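PDB 1ZCH: hypothetical oxidoreductase ycnD from Bacillus subtilis, which catalyses the reduction of FMN by NADH or NADPH and also reduces nitroaromatic compounds, quinones, chromates and azo dyes. Local coordinates for residues F76-A81 and E147-P152. Sequence-based numbering, arbitrary orientation. Where two conformers were deposited one is given.
Sequences FLLFCA and ELLELP. With CA (calcium ion), chain C.
Leu78 meets Leu149 and Leu151 through a single methyl, CD2, a compact example of how a strand packs against the turn that follows a helix. With CG anti to the backbone N (chi1 178°) and CD2 continuing the extended line from CA, that methyl is carried farthest from the strand. Leu78 CD2 comes within 3.4 Å of Leu149 CD1, tighter than usual for two methyls, and the side chains run obliquely past each other. The same methyl lies 4.4 Å from Leu151 CD1, a looser touch. Two residues further along, Cys80 SG sits 4.1 Å from Leu151 CD1, so that this one methyl faces both a leucine and a thiol.

The chain leaves helix 142-148 through a Schellman motif, and Leu149 and Leu151 both point toward the strand. Glu150, at positive phi, is the C' residue. Leu151 N hydrogen-bonds back to Ile146 O. A weak bond of 3.3 Å runs from Glu150 N to Glu147 O. The Glu150 carboxylate lies farther from the strand, where OE1 binds a calcium ion at 2.2 Å, with two waters and Asn189 of the second subunit also among the ligands.

Strand 75-82 belongs to the antiparallel sheet of the nitroreductase domain, its backbone paired with strands 46-51 and 155-164. The Leu78 side chain is about 10 Å from bound FMN, near the flavin without touching it. No hydrogen bond crosses between 76-81 and 147-152, so this buried interface rests on the fit of methyls and sulfur, while on the 147-152 side hydrogen bonding closes the helix and Glu150 serves the calcium shared with the second subunit.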
loop_
_atom_site.group_PDB
_atom_site.type_symbol
_atom_site.label_atom_id
_atom_site.label_comp_id
_atom_site.label_asym_id
_atom_site.label_seq_id
_atom_site.Cartn_x
_atom_site.Cartn_y
_atom_site.Cartn_z
ATOM N N PHE A 76 17.967 6.584 -0.173
ATOM C CA PHE A 76 16.654 7.042 -0.617
ATOM C C PHE A 76 16.109 5.962 -1.545
ATOM O O PHE A 76 16.722 5.655 -2.566
ATOM C CB PHE A 76 16.720 8.353 -1.402
ATOM C CG PHE A 76 15.368 8.835 -1.879
ATOM C CD1 PHE A 76 14.542 9.585 -1.040
ATOM C CD2 PHE A 76 14.895 8.484 -3.142
ATOM C CE1 PHE A 76 13.262 9.979 -1.455
ATOM C CE2 PHE A 76 13.616 8.869 -3.569
ATOM C CZ PHE A 76 12.799 9.617 -2.723
ATOM N N LEU A 77 14.968 5.382 -1.184
ATOM C CA LEU A 77 14.340 4.355 -2.008
ATOM C C LEU A 77 13.125 4.972 -2.687
ATOM O O LEU A 77 12.366 5.708 -2.057
ATOM C CB LEU A 77 13.869 3.175 -1.153
ATOM C CG LEU A 77 14.901 2.441 -0.295
ATOM C CD1 LEU A 77 14.231 1.262 0.413
ATOM C CD2 LEU A 77 16.046 1.958 -1.175
ATOM N N LEU A 78 12.945 4.687 -3.971
ATOM C CA LEU A 78 11.784 5.204 -4.685
ATOM C C LEU A 78 10.891 4.031 -5.061
ATOM O O LEU A 78 11.309 3.136 -5.794
ATOM C CB LEU A 78 12.193 5.951 -5.957
ATOM C CG LEU A 78 10.983 6.472 -6.747
ATOM C CD1 LEU A 78 10.234 7.502 -5.917
ATOM C CD2 LEU A 78 11.443 7.082 -8.062
ATOM N N PHE A 79 9.671 4.029 -4.534
ATOM C CA PHE A 79 8.712 2.972 -4.828
ATOM C C PHE A 79 7.850 3.438 -5.993
ATOM O O PHE A 79 7.193 4.479 -5.915
ATOM C CB PHE A 79 7.846 2.689 -3.594
ATOM C CG PHE A 79 8.590 2.005 -2.485
ATOM C CD1 PHE A 79 8.483 0.628 -2.304
ATOM C CD2 PHE A 79 9.442 2.728 -1.648
ATOM C CE1 PHE A 79 9.216 -0.023 -1.307
ATOM C CE2 PHE A 79 10.179 2.088 -0.650
ATOM C CZ PHE A 79 10.067 0.712 -0.479
ATOM N N CYS A 80 7.871 2.667 -7.075
ATOM C CA CYS A 80 7.117 2.997 -8.280
ATOM C C CYS A 80 6.145 1.895 -8.660
ATOM O O CYS A 80 6.438 0.716 -8.480
ATOM C CB CYS A 80 8.063 3.183 -9.472
ATOM S SG CYS A 80 9.448 4.307 -9.227
ATOM N N ALA A 81 4.990 2.286 -9.187
ATOM C CA ALA A 81 4.029 1.312 -9.684
ATOM C C ALA A 81 4.733 0.890 -10.974
ATOM O O ALA A 81 5.304 1.738 -11.668
ATOM C CB ALA A 81 2.701 1.988 -9.999
ATOM N N GLU A 147 12.537 11.436 -15.689
ATOM C CA GLU A 147 13.676 11.611 -16.583
ATOM C C GLU A 147 14.995 11.330 -15.875
ATOM O O GLU A 147 15.881 10.676 -16.427
ATOM C CB GLU A 147 13.688 13.033 -17.148
ATOM C CG GLU A 147 12.459 13.342 -17.978
ATOM C CD GLU A 147 12.304 12.383 -19.142
ATOM O OE1 GLU A 147 11.153 12.087 -19.528
ATOM O OE2 GLU A 147 13.337 11.929 -19.677
ATOM N N LEU A 148 15.119 11.824 -14.648
ATOM C CA LEU A 148 16.335 11.642 -13.868
ATOM C C LEU A 148 16.668 10.177 -13.610
ATOM O O LEU A 148 17.820 9.760 -13.730
ATOM C CB LEU A 148 16.212 12.373 -12.526
ATOM C CG LEU A 148 17.403 12.264 -11.569
ATOM C CD1 LEU A 148 18.625 12.949 -12.175
ATOM C CD2 LEU A 148 17.044 12.905 -10.237
ATOM N N LEU A 149 15.655 9.394 -13.262
ATOM C CA LEU A 149 15.857 7.986 -12.949
ATOM C C LEU A 149 15.572 7.036 -14.107
ATOM O O LEU A 149 15.595 5.814 -13.939
ATOM C CB LEU A 149 15.009 7.613 -11.732
ATOM C CG LEU A 149 15.309 8.481 -10.503
ATOM C CD1 LEU A 149 14.480 8.012 -9.310
ATOM C CD2 LEU A 149 16.799 8.408 -10.180
ATOM N N GLU A 150 15.307 7.605 -15.278
ATOM C CA GLU A 150 15.041 6.826 -16.478
ATOM C C GLU A 150 13.850 5.881 -16.356
ATOM O O GLU A 150 13.898 4.749 -16.837
ATOM C CB GLU A 150 16.293 6.031 -16.867
ATOM C CG GLU A 150 17.470 6.907 -17.284
ATOM C CD GLU A 150 18.734 6.109 -17.560
ATOM O OE1 GLU A 150 18.652 5.090 -18.276
ATOM O OE2 GLU A 150 19.813 6.507 -17.069
ATOM N N LEU A 151 12.781 6.343 -15.714
ATOM C CA LEU A 151 11.591 5.512 -15.571
ATOM C C LEU A 151 10.937 5.442 -16.946
ATOM O O LEU A 151 10.620 6.470 -17.546
ATOM C CB LEU A 151 10.628 6.118 -14.548
ATOM C CG LEU A 151 11.245 6.447 -13.182
ATOM C CD1 LEU A 151 10.155 6.949 -12.235
ATOM C CD2 LEU A 151 11.931 5.214 -12.611
ATOM N N PRO A 152 10.735 4.225 -17.469
ATOM C CA PRO A 152 10.120 4.063 -18.787
ATOM C C PRO A 152 8.601 4.145 -18.753
ATOM O O PRO A 152 7.994 4.318 -17.696
ATOM C CB PRO A 152 10.600 2.679 -19.205
ATOM C CG PRO A 152 10.487 1.927 -17.897
ATOM C CD PRO A 152 11.086 2.913 -16.889
HETATM CA CA CA C . 19.228 3.023 -18.922
HETATM O O HOH W 1 17.004 2.343 -18.206
HETATM O O HOH W 2 19.657 2.405 -16.498
#